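PDB 3HX6: type IV pilus biogenesis factor PilY1 from Pseudomonas aeruginosa, which helps assemble type IV pili and stabilise the fibres, supports calcium-dependent twitching motility and takes part in host-cell adhesion, binding integrins through its C-terminus. Local coordinates for residues L282-V287 with A303-V308; Q395-Q400 with W434-M439; I412-Q417 with Q515-S520. The protein carries 3 engineered substitutions. One frame throughout, in Å; residues are numbered along the deposited sequence.

Interaction 1 (L282-V287 with A303-V308); sequences LIAGKV and ASSFRV
F306 and R307 meet the chain at L282 and I283 on one blade of the PilY1 beta-propeller, where the loop leaving strand 276-281 runs beside the start of an edge strand of the blade, 307-317. F306 can be traced outward from its CB. CG is set anti to the carbonyl carbon (chi1 -68°), which lays the ring alongside the backbone of L282. L282 CD2 sits over one face of the ring, offset toward the rim, 4.1 Å from F306 CG. F306 CD2 comes next, 3.5 Å from L282 CA. CE2 reaches L282 O at 3.3 Å, and CZ ends the run a little farther from that oxygen. The opposite face is taken by A303 CA, over the ring centre, so the phenyl is sandwiched between its own segment and L282; I227 and L239 of neighbouring strands add to its packing.

R307 works with polar atoms instead. Its chain is extended from CG to NE, and NH1 donates to I283 O at 3.0 Å, with the acceptor close to the guanidinium plane. The same NH1 also donates to S305 O at 2.7 Å, approaching that carbonyl from above its plane. Two backbone carbonyls, one from each segment, are therefore tied through a single nitrogen. G285 CA lies over one guanidinium face. I283 packs its side chain against D266, a ligand of the bound calcium, while its CG1 still lies 4.1 Å from R307 NH2. This loop thus packs behind the metal site, with the ion about 7 Å from the side chain of I283.

S305 CB fits against the loop backbone, 3.6 Å from A284 CA. Water 1 accepts from K286 N, and its second link, to S305 OG, is weak.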
ATOM      1  N   LEU A 282      -1.790 -14.146 -30.295  1.00 14.45           N
ATOM      2  CA  LEU A 282      -2.303 -12.829 -30.627  1.00 16.67           C
ATOM      3  C   LEU A 282      -1.166 -11.993 -31.201  1.00 17.62           C
ATOM      4  O   LEU A 282      -1.009 -10.822 -30.867  1.00 16.70           O
ATOM      5  CB  LEU A 282      -2.914 -12.148 -29.389  1.00 14.57           C
ATOM      6  CG  LEU A 282      -4.040 -12.928 -28.688  1.00 16.46           C
ATOM      7  CD1 LEU A 282      -4.651 -12.072 -27.567  1.00 11.55           C
ATOM      8  CD2 LEU A 282      -5.118 -13.332 -29.706  1.00 15.67           C
ATOM      9  N   ILE A 283      -0.368 -12.627 -32.057  1.00 19.85           N
ATOM     10  CA  ILE A 283       0.757 -11.978 -32.735  1.00 21.72           C
ATOM     11  C   ILE A 283       0.719 -12.385 -34.211  1.00 23.59           C
ATOM     12  O   ILE A 283       0.035 -13.342 -34.577  1.00 22.86           O
ATOM     13  CB  ILE A 283       2.121 -12.405 -32.140  1.00 20.13           C
ATOM     14  CG1 ILE A 283       2.229 -13.929 -32.139  1.00 19.73           C
ATOM     15  CG2 ILE A 283       2.285 -11.832 -30.735  1.00 21.14           C
ATOM     16  CD1 ILE A 283       3.587 -14.445 -31.721  1.00 20.14           C
ATOM     17  N   ALA A 284       1.454 -11.664 -35.050  1.00 27.27           N
ATOM     18  CA  ALA A 284       1.482 -11.945 -36.482  1.00 32.04           C
ATOM     19  C   ALA A 284       2.038 -13.322 -36.845  1.00 36.21           C
ATOM     20  O   ALA A 284       2.755 -13.944 -36.061  1.00 36.51           O
ATOM     21  CB  ALA A 284       2.275 -10.866 -37.202  1.00 32.22           C
ATOM     22  N   GLY A 285       1.694 -13.788 -38.044  1.00 42.35           N
ATOM     23  CA  GLY A 285       2.166 -15.079 -38.519  1.00 49.40           C
ATOM     24  C   GLY A 285       3.682 -15.129 -38.524  1.00 53.73           C
ATOM     25  O   GLY A 285       4.282 -15.984 -37.873  1.00 54.64           O
ATOM     26  N   LYS A 286       4.305 -14.216 -39.265  1.00 57.46           N
ATOM     27  CA  LYS A 286       5.761 -14.152 -39.314  1.00 60.69           C
ATOM     28  C   LYS A 286       6.228 -13.776 -37.918  1.00 62.89           C
ATOM     29  O   LYS A 286       5.429 -13.712 -36.985  1.00 63.51           O
ATOM     30  CB  LYS A 286       6.239 -13.081 -40.300  1.00 60.70           C
ATOM     31  CG  LYS A 286       6.105 -13.433 -41.776  1.00 62.52           C
ATOM     32  CD  LYS A 286       4.656 -13.497 -42.230  1.00 63.55           C
ATOM     33  CE  LYS A 286       4.566 -13.563 -43.751  1.00 63.67           C
ATOM     34  NZ  LYS A 286       5.355 -14.696 -44.321  1.00 63.18           N
ATOM     35  N   VAL A 287       7.521 -13.519 -37.780  1.00 66.01           N
ATOM     36  CA  VAL A 287       8.089 -13.140 -36.492  1.00 68.37           C
ATOM     37  C   VAL A 287       9.288 -12.239 -36.741  1.00 69.89           C
ATOM     38  O   VAL A 287       9.597 -11.912 -37.888  1.00 70.61           O
ATOM     39  CB  VAL A 287       8.574 -14.376 -35.704  1.00 68.72           C
ATOM     40  CG1 VAL A 287       7.444 -15.383 -35.558  1.00 69.15           C
ATOM     41  CG2 VAL A 287       9.761 -15.011 -36.415  1.00 69.55           C
ATOM     42  N   ALA A 303      -4.577  -8.526 -37.044  1.00 19.70           N
ATOM     43  CA  ALA A 303      -5.763  -9.206 -36.539  1.00 20.49           C
ATOM     44  C   ALA A 303      -6.061 -10.493 -37.298  1.00 20.29           C
ATOM     45  O   ALA A 303      -6.438 -11.497 -36.694  1.00 18.54           O
ATOM     46  CB  ALA A 303      -6.968  -8.271 -36.592  1.00 19.89           C
ATOM     47  N   SER A 304      -5.884 -10.468 -38.615  1.00 20.97           N
ATOM     48  CA  SER A 304      -6.143 -11.649 -39.432  1.00 23.16           C
ATOM     49  C   SER A 304      -5.132 -12.753 -39.154  1.00 22.40           C
ATOM     50  O   SER A 304      -5.369 -13.918 -39.478  1.00 23.19           O
ATOM     51  CB  SER A 304      -6.131 -11.289 -40.925  1.00 26.46           C
ATOM     52  OG  SER A 304      -4.906 -10.678 -41.300  1.00 31.21           O
ATOM     53  N   SER A 305      -4.005 -12.389 -38.553  1.00 22.31           N
ATOM     54  CA  SER A 305      -2.979 -13.372 -38.220  1.00 22.13           C
ATOM     55  C   SER A 305      -3.248 -14.059 -36.886  1.00 21.00           C
ATOM     56  O   SER A 305      -2.671 -15.107 -36.615  1.00 22.13           O
ATOM     57  CB  SER A 305      -1.594 -12.724 -38.171  1.00 24.61           C
ATOM     58  OG  SER A 305      -1.184 -12.312 -39.459  1.00 29.94           O
ATOM     59  N   PHE A 306      -4.097 -13.470 -36.045  1.00 18.85           N
ATOM     60  CA  PHE A 306      -4.408 -14.090 -34.755  1.00 19.12           C
ATOM     61  C   PHE A 306      -4.897 -15.506 -35.061  1.00 18.65           C
ATOM     62  O   PHE A 306      -5.537 -15.728 -36.082  1.00 19.35           O
ATOM     63  CB  PHE A 306      -5.496 -13.302 -34.014  1.00 17.01           C
ATOM     64  CG  PHE A 306      -5.056 -11.940 -33.547  1.00 18.40           C
ATOM     65  CD1 PHE A 306      -5.986 -11.031 -33.065  1.00 17.76           C
ATOM     66  CD2 PHE A 306      -3.714 -11.569 -33.582  1.00 17.31           C
ATOM     67  CE1 PHE A 306      -5.596  -9.771 -32.625  1.00 19.70           C
ATOM     68  CE2 PHE A 306      -3.311 -10.308 -33.145  1.00 20.98           C
ATOM     69  CZ  PHE A 306      -4.255  -9.407 -32.664  1.00 20.56           C
ATOM     70  N   ARG A 307      -4.598 -16.460 -34.185  1.00 18.42           N
ATOM     71  CA  ARG A 307      -4.987 -17.843 -34.440  1.00 18.47           C
ATOM     72  C   ARG A 307      -4.938 -18.691 -33.177  1.00 17.77           C
ATOM     73  O   ARG A 307      -4.285 -18.327 -32.199  1.00 15.72           O
ATOM     74  CB  ARG A 307      -4.010 -18.444 -35.452  1.00 20.92           C
ATOM     75  CG  ARG A 307      -2.575 -18.380 -34.933  1.00 22.47           C
ATOM     76  CD  ARG A 307      -1.511 -18.741 -35.961  1.00 26.80           C
ATOM     77  NE  ARG A 307      -0.175 -18.424 -35.446  1.00 30.37           N
ATOM     78  CZ  ARG A 307       0.294 -17.187 -35.264  1.00 31.90           C
ATOM     79  NH1 ARG A 307      -0.452 -16.130 -35.562  1.00 29.38           N
ATOM     80  NH2 ARG A 307       1.509 -17.001 -34.765  1.00 32.81           N
ATOM     81  N   VAL A 308      -5.634 -19.825 -33.205  1.00 15.57           N
ATOM     82  CA  VAL A 308      -5.599 -20.732 -32.077  1.00 15.47           C
ATOM     83  C   VAL A 308      -4.181 -21.282 -32.163  1.00 16.74           C
ATOM     84  O   VAL A 308      -3.704 -21.593 -33.254  1.00 15.93           O
ATOM     85  CB  VAL A 308      -6.594 -21.899 -32.232  1.00 15.75           C
ATOM     86  CG1 VAL A 308      -6.566 -22.754 -30.975  1.00 11.88           C
ATOM     87  CG2 VAL A 308      -7.993 -21.371 -32.497  1.00 17.15           C
TER
HETATM   88  O   HOH W   1       1.963 -12.897 -40.865  1.00 57.93           O

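Interaction 2 (Q395-Q400 with W434-M439); sequences QTLDLQ and WYLDFM
The one parallel pairing in a mixed beta-sheet lies here, between strands 392-405 and 433-437, and it rests on a bond from Q395 to Y435. The short strand segments diverge by 29°, so direct bonding is confined to one end: Q395 N donates to Y435 O at 3.0 Å, nearly in line with the carbonyl bond.

Beyond that point water replaces the ladder. Water 2 donates to Q395 O at 2.6 Å and accepts from D437 N. Water 3 is held three times, accepting from L397 N and donating to both D437 O and M439 O.

L436 supplies the main side-chain contact. With CG anti to the backbone N (chi1 172°), it carries CD1 across against the backbone of 395-397, 3.3 Å from Q395 O. That methyl also meets L397 CG at 4.0 Å, where the two leucines cross at about a right angle; Y481 and L483 of strand 477-483 pack against this pair.

The chain from W434 then turns a corner, with F438 at the centre of an inverse gamma turn. D437 carries its carboxylate off to R389 and T367. The corner brings M439 O round to the other strand, 3.3 Å from L397 CB.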
ATOM      1  N   GLN A 395      -0.417 -34.112  -6.442  1.00 14.44           N
ATOM      2  CA  GLN A 395      -0.311 -33.496  -5.125  1.00 14.06           C
ATOM      3  C   GLN A 395      -1.675 -33.826  -4.525  1.00 16.27           C
ATOM      4  O   GLN A 395      -2.639 -34.073  -5.259  1.00 15.72           O
ATOM      5  CB  GLN A 395      -0.133 -31.974  -5.212  1.00 13.71           C
ATOM      6  CG  GLN A 395       1.098 -31.486  -5.985  1.00 12.45           C
ATOM      7  CD  GLN A 395       2.427 -31.780  -5.295  1.00 15.44           C
ATOM      8  OE1 GLN A 395       3.499 -31.549  -5.870  1.00 16.04           O
ATOM      9  NE2 GLN A 395       2.369 -32.281  -4.064  1.00  9.85           N
ATOM     10  N   THR A 396      -1.766 -33.845  -3.203  1.00 16.07           N
ATOM     11  CA  THR A 396      -3.033 -34.158  -2.562  1.00 15.93           C
ATOM     12  C   THR A 396      -3.288 -33.264  -1.363  1.00 15.07           C
ATOM     13  O   THR A 396      -2.363 -32.686  -0.799  1.00 15.79           O
ATOM     14  CB  THR A 396      -3.053 -35.627  -2.067  1.00 16.96           C
ATOM     15  OG1 THR A 396      -1.848 -35.897  -1.339  1.00 19.57           O
ATOM     16  CG2 THR A 396      -3.154 -36.599  -3.241  1.00 16.36           C
ATOM     17  N   LEU A 397      -4.554 -33.124  -1.002  1.00 15.54           N
ATOM     18  CA  LEU A 397      -4.910 -32.370   0.186  1.00 16.60           C
ATOM     19  C   LEU A 397      -4.972 -33.528   1.170  1.00 18.88           C
ATOM     20  O   LEU A 397      -5.853 -34.383   1.080  1.00 18.15           O
ATOM     21  CB  LEU A 397      -6.266 -31.694   0.007  1.00 16.52           C
ATOM     22  CG  LEU A 397      -6.192 -30.519  -0.973  1.00 16.94           C
ATOM     23  CD1 LEU A 397      -7.542 -29.830  -1.062  1.00 15.05           C
ATOM     24  CD2 LEU A 397      -5.117 -29.536  -0.499  1.00 15.40           C
ATOM     25  N   ASP A 398      -4.013 -33.568   2.085  1.00 20.70           N
ATOM     26  CA  ASP A 398      -3.903 -34.675   3.021  1.00 22.46           C
ATOM     27  C   ASP A 398      -4.521 -34.547   4.389  1.00 23.74           C
ATOM     28  O   ASP A 398      -4.650 -35.542   5.097  1.00 22.79           O
ATOM     29  CB  ASP A 398      -2.431 -35.043   3.191  1.00 21.99           C
ATOM     30  CG  ASP A 398      -1.784 -35.422   1.885  1.00 24.09           C
ATOM     31  OD1 ASP A 398      -2.510 -35.906   0.993  1.00 26.59           O
ATOM     32  OD2 ASP A 398      -0.559 -35.243   1.748  1.00 26.16           O
ATOM     33  N   LEU A 399      -4.910 -33.342   4.773  1.00 23.93           N
ATOM     34  CA  LEU A 399      -5.467 -33.178   6.096  1.00 24.89           C
ATOM     35  C   LEU A 399      -6.302 -31.922   6.261  1.00 23.06           C
ATOM     36  O   LEU A 399      -5.957 -30.855   5.755  1.00 20.22           O
ATOM     37  CB  LEU A 399      -4.314 -33.177   7.110  1.00 28.41           C
ATOM     38  CG  LEU A 399      -4.539 -33.104   8.622  1.00 30.91           C
ATOM     39  CD1 LEU A 399      -5.032 -31.730   9.032  1.00 33.44           C
ATOM     40  CD2 LEU A 399      -5.519 -34.191   9.029  1.00 34.48           C
ATOM     41  N   GLN A 400      -7.427 -32.078   6.947  1.00 21.63           N
ATOM     42  CA  GLN A 400      -8.287 -30.960   7.270  1.00 21.47           C
ATOM     43  C   GLN A 400      -8.389 -31.030   8.777  1.00 22.06           C
ATOM     44  O   GLN A 400      -8.632 -32.098   9.333  1.00 22.91           O
ATOM     45  CB  GLN A 400      -9.685 -31.093   6.678  1.00 20.07           C
ATOM     46  CG  GLN A 400     -10.577 -29.933   7.114  1.00 20.70           C
ATOM     47  CD  GLN A 400     -11.926 -29.934   6.436  1.00 20.99           C
ATOM     48  OE1 GLN A 400     -12.014 -29.994   5.213  1.00 21.83           O
ATOM     49  NE2 GLN A 400     -12.988 -29.852   7.230  1.00 20.67           N
ATOM     50  N   TRP A 434       1.798 -30.580 -12.897  1.00 12.83           N
ATOM     51  CA  TRP A 434       1.230 -31.160 -11.701  1.00 13.65           C
ATOM     52  C   TRP A 434      -0.279 -31.012 -11.684  1.00 13.68           C
ATOM     53  O   TRP A 434      -0.849 -30.311 -12.513  1.00 13.13           O
ATOM     54  CB  TRP A 434       1.817 -30.462 -10.469  1.00 12.76           C
ATOM     55  CG  TRP A 434       1.744 -28.933 -10.517  1.00 12.85           C
ATOM     56  CD1 TRP A 434       2.759 -28.073 -10.832  1.00 11.18           C
ATOM     57  CD2 TRP A 434       0.618 -28.108 -10.170  1.00 10.69           C
ATOM     58  NE1 TRP A 434       2.343 -26.765 -10.692  1.00 12.57           N
ATOM     59  CE2 TRP A 434       1.034 -26.760 -10.286  1.00 12.87           C
ATOM     60  CE3 TRP A 434      -0.697 -28.377  -9.768  1.00 10.59           C
ATOM     61  CZ2 TRP A 434       0.180 -25.685 -10.010  1.00  9.08           C
ATOM     62  CZ3 TRP A 434      -1.550 -27.302  -9.494  1.00  9.33           C
ATOM     63  CH2 TRP A 434      -1.103 -25.977  -9.615  1.00 10.25           C
ATOM     64  N   TYR A 435      -0.918 -31.692 -10.741  1.00 14.32           N
ATOM     65  CA  TYR A 435      -2.359 -31.592 -10.580  1.00 14.35           C
ATOM     66  C   TYR A 435      -2.706 -31.843  -9.125  1.00 13.46           C
ATOM     67  O   TYR A 435      -1.954 -32.482  -8.396  1.00 11.98           O
ATOM     68  CB  TYR A 435      -3.109 -32.573 -11.492  1.00 15.76           C
ATOM     69  CG  TYR A 435      -2.993 -34.039 -11.122  1.00 19.48           C
ATOM     70  CD1 TYR A 435      -1.968 -34.830 -11.636  1.00 19.66           C
ATOM     71  CD2 TYR A 435      -3.942 -34.645 -10.293  1.00 21.44           C
ATOM     72  CE1 TYR A 435      -1.893 -36.198 -11.340  1.00 21.21           C
ATOM     73  CE2 TYR A 435      -3.875 -36.006  -9.988  1.00 19.91           C
ATOM     74  CZ  TYR A 435      -2.850 -36.774 -10.516  1.00 21.74           C
ATOM     75  OH  TYR A 435      -2.781 -38.115 -10.221  1.00 24.48           O
ATOM     76  N   LEU A 436      -3.838 -31.307  -8.701  1.00 14.48           N
ATOM     77  CA  LEU A 436      -4.298 -31.459  -7.334  1.00 13.96           C
ATOM     78  C   LEU A 436      -5.811 -31.587  -7.394  1.00 14.85           C
ATOM     79  O   LEU A 436      -6.487 -30.641  -7.769  1.00 14.16           O
ATOM     80  CB  LEU A 436      -3.913 -30.220  -6.514  1.00 12.25           C
ATOM     81  CG  LEU A 436      -4.463 -30.080  -5.089  1.00 14.80           C
ATOM     82  CD1 LEU A 436      -3.856 -31.157  -4.198  1.00 14.74           C
ATOM     83  CD2 LEU A 436      -4.132 -28.693  -4.535  1.00 17.58           C
ATOM     84  N   ASP A 437      -6.345 -32.753  -7.051  1.00 16.08           N
ATOM     85  CA  ASP A 437      -7.791 -32.922  -7.061  1.00 17.49           C
ATOM     86  C   ASP A 437      -8.332 -32.216  -5.820  1.00 17.55           C
ATOM     87  O   ASP A 437      -7.749 -32.309  -4.733  1.00 17.77           O
ATOM     88  CB  ASP A 437      -8.176 -34.407  -7.038  1.00 19.07           C
ATOM     89  CG  ASP A 437      -7.894 -35.111  -8.362  1.00 21.46           C
ATOM     90  OD1 ASP A 437      -8.435 -34.682  -9.402  1.00 22.29           O
ATOM     91  OD2 ASP A 437      -7.131 -36.098  -8.366  1.00 24.62           O
ATOM     92  N   PHE A 438      -9.426 -31.482  -5.991  1.00 15.54           N
ATOM     93  CA  PHE A 438     -10.026 -30.767  -4.877  1.00 13.48           C
ATOM     94  C   PHE A 438     -10.804 -31.739  -3.997  1.00 14.53           C
ATOM     95  O   PHE A 438     -12.012 -31.932  -4.162  1.00 11.93           O
ATOM     96  CB  PHE A 438     -10.941 -29.658  -5.394  1.00 12.77           C
ATOM     97  CG  PHE A 438     -10.196 -28.510  -6.017  1.00 13.79           C
ATOM     98  CD1 PHE A 438      -9.275 -27.779  -5.275  1.00 14.18           C
ATOM     99  CD2 PHE A 438     -10.409 -28.166  -7.343  1.00 14.11           C
ATOM    100  CE1 PHE A 438      -8.576 -26.719  -5.845  1.00 13.16           C
ATOM    101  CE2 PHE A 438      -9.714 -27.108  -7.927  1.00 14.92           C
ATOM    102  CZ  PHE A 438      -8.796 -26.383  -7.175  1.00 13.03           C
ATOM    103  N   MET A 439     -10.082 -32.363  -3.076  1.00 15.00           N
ATOM    104  CA  MET A 439     -10.659 -33.329  -2.157  1.00 16.95           C
ATOM    105  C   MET A 439      -9.620 -33.654  -1.099  1.00 17.56           C
ATOM    106  O   MET A 439      -8.426 -33.762  -1.398  1.00 17.25           O
ATOM    107  CB  MET A 439     -11.052 -34.611  -2.906  1.00 17.60           C
ATOM    108  CG  MET A 439      -9.874 -35.380  -3.514  1.00 16.90           C
ATOM    109  SD  MET A 439     -10.410 -36.764  -4.546  1.00 25.16           S
ATOM    110  CE  MET A 439      -8.819 -37.494  -5.066  1.00 19.73           C
TER
HETATM  111  O   HOH W   2      -5.092 -34.852  -5.328  1.00 19.89           O
HETATM  112  O   HOH W   3      -6.365 -34.419  -2.942  1.00 14.08           O

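Interaction 3 (I412-Q417 with Q515-S520); sequences IRIASQ and QNVAVS
I412 and V519 form the close-fitting end of this contact. V519 has CG1 anti to its own nitrogen (chi1 167°), and that methyl pushes into the branch point of the isoleucine, 3.6 Å from I412 CB, with I412 CG2 alongside it. The two side chains cross at about a right angle, and Y510 touches both. At the other end of the strand A415 CB rests on the side chain of S520, 3.7 Å from its OG.

Between these two packed spots the backbones barely join. S520 N donates to R413 O over 3.3 Å, a weak and bent bond at 135°. Residues 412-415 and 517-520 run 99° apart, so 517-520 comes in across strand 408-415 before continuing into strand 521-524, the antiparallel neighbour of 408-415 in the large mixed sheet. The contact is thus the entry to a sheet strand, made where the chain leaves the small two-stranded ribbon of 510-511 and 516-517, and R413 goes on to pair through its backbone with G521. Its guanidinium leaves this contact for a hydrogen bond to Y481, a salt bridge to E447 and a cation-pi contact with W479.

Water 4 occupies the angle between the crossing chains. It accepts from A415 N at 3.0 Å and donates to A518 O at 2.8 Å, and it also bonds S520 OG, giving the buried hydroxyl a polar partner.

Toward the ribbon the fit slackens. I414 CG2 and V517 CG1 approach obliquely and only to 4.1 Å, and beyond V517, N516 and Q515 are exposed to solvent.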
ATOM      1  N   ILE A 412      -8.344 -25.561   8.736  1.00 19.32           N
ATOM      2  CA  ILE A 412      -7.351 -25.508   7.683  1.00 17.90           C
ATOM      3  C   ILE A 412      -7.152 -26.833   6.979  1.00 19.16           C
ATOM      4  O   ILE A 412      -7.679 -27.872   7.388  1.00 18.70           O
ATOM      5  CB  ILE A 412      -5.994 -25.038   8.256  1.00 15.68           C
ATOM      6  CG1 ILE A 412      -5.526 -25.974   9.374  1.00 16.25           C
ATOM      7  CG2 ILE A 412      -6.138 -23.642   8.851  1.00 14.15           C
ATOM      8  CD1 ILE A 412      -4.962 -27.294   8.915  1.00 18.92           C
ATOM      9  N   ARG A 413      -6.388 -26.781   5.900  1.00 17.58           N
ATOM     10  CA  ARG A 413      -6.065 -27.970   5.146  1.00 15.82           C
ATOM     11  C   ARG A 413      -4.580 -27.931   4.850  1.00 15.63           C
ATOM     12  O   ARG A 413      -3.998 -26.856   4.682  1.00 13.86           O
ATOM     13  CB  ARG A 413      -6.872 -28.029   3.851  1.00 15.86           C
ATOM     14  CG  ARG A 413      -8.307 -28.469   4.064  1.00 16.92           C
ATOM     15  CD  ARG A 413      -9.103 -28.526   2.766  1.00 15.61           C
ATOM     16  NE  ARG A 413     -10.473 -28.968   3.015  1.00 16.77           N
ATOM     17  CZ  ARG A 413     -11.430 -28.983   2.095  1.00 19.33           C
ATOM     18  NH1 ARG A 413     -11.168 -28.575   0.860  1.00 17.88           N
ATOM     19  NH2 ARG A 413     -12.646 -29.412   2.408  1.00 18.60           N
ATOM     20  N   ILE A 414      -3.962 -29.104   4.833  1.00 15.36           N
ATOM     21  CA  ILE A 414      -2.542 -29.214   4.538  1.00 15.74           C
ATOM     22  C   ILE A 414      -2.402 -30.012   3.257  1.00 15.68           C
ATOM     23  O   ILE A 414      -3.066 -31.032   3.070  1.00 14.86           O
ATOM     24  CB  ILE A 414      -1.767 -29.931   5.675  1.00 17.98           C
ATOM     25  CG1 ILE A 414      -1.715 -29.028   6.912  1.00 18.03           C
ATOM     26  CG2 ILE A 414      -0.350 -30.276   5.225  1.00 14.11           C
ATOM     27  CD1 ILE A 414      -2.665 -29.469   7.993  1.00 25.68           C
ATOM     28  N   ALA A 415      -1.544 -29.529   2.370  1.00 15.97           N
ATOM     29  CA  ALA A 415      -1.317 -30.185   1.097  1.00 16.48           C
ATOM     30  C   ALA A 415       0.025 -30.895   1.123  1.00 15.74           C
ATOM     31  O   ALA A 415       0.894 -30.564   1.927  1.00 15.60           O
ATOM     32  CB  ALA A 415      -1.334 -29.150  -0.030  1.00 16.11           C
ATOM     33  N   SER A 416       0.181 -31.869   0.233  1.00 17.01           N
ATOM     34  CA  SER A 416       1.425 -32.616   0.104  1.00 16.52           C
ATOM     35  C   SER A 416       2.462 -31.662  -0.476  1.00 17.86           C
ATOM     36  O   SER A 416       2.128 -30.540  -0.881  1.00 16.85           O
ATOM     37  CB  SER A 416       1.232 -33.800  -0.846  1.00 17.26           C
ATOM     38  OG  SER A 416       0.748 -33.366  -2.110  1.00 15.50           O
ATOM     39  N   GLN A 417       3.712 -32.110  -0.527  1.00 15.72           N
ATOM     40  CA  GLN A 417       4.792 -31.284  -1.051  1.00 18.08           C
ATOM     41  C   GLN A 417       5.730 -32.131  -1.908  1.00 19.09           C
ATOM     42  O   GLN A 417       6.936 -32.171  -1.685  1.00 19.03           O
ATOM     43  CB  GLN A 417       5.560 -30.650   0.111  1.00 19.34           C
ATOM     44  CG  GLN A 417       6.615 -29.635  -0.291  1.00 22.08           C
ATOM     45  CD  GLN A 417       7.234 -28.958   0.918  1.00 23.45           C
ATOM     46  OE1 GLN A 417       7.045 -27.762   1.147  1.00 28.88           O
ATOM     47  NE2 GLN A 417       7.968 -29.722   1.703  1.00 21.09           N
ATOM     48  N   GLN A 515       5.652 -32.399  12.163  1.00 35.18           N
ATOM     49  CA  GLN A 515       6.320 -31.457  11.273  1.00 32.65           C
ATOM     50  C   GLN A 515       5.686 -30.066  11.229  1.00 30.52           C
ATOM     51  O   GLN A 515       4.481 -29.939  11.012  1.00 28.42           O
ATOM     52  CB  GLN A 515       6.340 -32.032   9.856  1.00 35.95           C
ATOM     53  CG  GLN A 515       7.459 -31.502   8.990  1.00 39.45           C
ATOM     54  CD  GLN A 515       8.513 -32.553   8.734  1.00 41.75           C
ATOM     55  OE1 GLN A 515       8.963 -33.230   9.659  1.00 42.75           O
ATOM     56  NE2 GLN A 515       8.917 -32.696   7.477  1.00 42.53           N
ATOM     57  N   ASN A 516       6.490 -29.024  11.445  1.00 27.41           N
ATOM     58  CA  ASN A 516       5.967 -27.664  11.357  1.00 26.16           C
ATOM     59  C   ASN A 516       5.866 -27.391   9.866  1.00 25.87           C
ATOM     60  O   ASN A 516       6.873 -27.330   9.157  1.00 25.95           O
ATOM     61  CB  ASN A 516       6.899 -26.651  12.013  1.00 26.03           C
ATOM     62  CG  ASN A 516       6.884 -26.751  13.521  1.00 28.04           C
ATOM     63  OD1 ASN A 516       5.835 -26.985  14.125  1.00 25.31           O
ATOM     64  ND2 ASN A 516       8.045 -26.564  14.141  1.00 24.75           N
ATOM     65  N   VAL A 517       4.637 -27.225   9.401  1.00 23.36           N
ATOM     66  CA  VAL A 517       4.378 -27.022   7.992  1.00 22.71           C
ATOM     67  C   VAL A 517       3.539 -25.783   7.704  1.00 21.36           C
ATOM     68  O   VAL A 517       2.776 -25.322   8.551  1.00 18.43           O
ATOM     69  CB  VAL A 517       3.672 -28.286   7.440  1.00 24.17           C
ATOM     70  CG1 VAL A 517       2.856 -27.962   6.239  1.00 28.31           C
ATOM     71  CG2 VAL A 517       4.707 -29.352   7.118  1.00 27.01           C
ATOM     72  N   ALA A 518       3.697 -25.241   6.501  1.00 18.67           N
ATOM     73  CA  ALA A 518       2.923 -24.085   6.092  1.00 18.36           C
ATOM     74  C   ALA A 518       1.505 -24.580   5.827  1.00 17.55           C
ATOM     75  O   ALA A 518       1.314 -25.697   5.345  1.00 15.67           O
ATOM     76  CB  ALA A 518       3.508 -23.484   4.823  1.00 16.35           C
ATOM     77  N   VAL A 519       0.516 -23.763   6.163  1.00 17.22           N
ATOM     78  CA  VAL A 519      -0.878 -24.126   5.928  1.00 18.11           C
ATOM     79  C   VAL A 519      -1.186 -23.719   4.490  1.00 17.91           C
ATOM     80  O   VAL A 519      -0.957 -22.576   4.112  1.00 17.56           O
ATOM     81  CB  VAL A 519      -1.824 -23.374   6.892  1.00 18.19           C
ATOM     82  CG1 VAL A 519      -3.281 -23.513   6.423  1.00 17.64           C
ATOM     83  CG2 VAL A 519      -1.665 -23.931   8.304  1.00 18.90           C
ATOM     84  N   SER A 520      -1.703 -24.646   3.690  1.00 15.20           N
ATOM     85  CA  SER A 520      -1.996 -24.327   2.301  1.00 16.43           C
ATOM     86  C   SER A 520      -3.421 -23.853   2.071  1.00 16.31           C
ATOM     87  O   SER A 520      -3.688 -23.113   1.127  1.00 16.31           O
ATOM     88  CB  SER A 520      -1.711 -25.538   1.414  1.00 17.10           C
ATOM     89  OG  SER A 520      -0.332 -25.848   1.434  1.00 18.22           O
TER
HETATM   90  O   HOH W   4      -0.211 -27.193   3.612  1.00 23.03           O

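Overall arrangement
In this C-terminal domain of PilY1, interaction 1 comes first along the chain and stands apart, its centre 38 Å from interaction 2 and 43 Å from interaction 3; it belongs to the four-stranded propeller blade that carries the calcium site. Interactions 2 and 3 both reach the large mixed sheet, with centres 11 Å apart, and their segments alternate: 395-400, 412-417, 434-439, 515-520. Strands 392-405 and 408-415 are neighbours in that sheet, so the two contacts touch, with a probable hydrogen bond from T396 N to S416 OG. Interactions 1 and 3 fall on opposite sides of the chain's centre. Distant C-terminal sequence is thereby built into a sheet well away from the metal-binding blade.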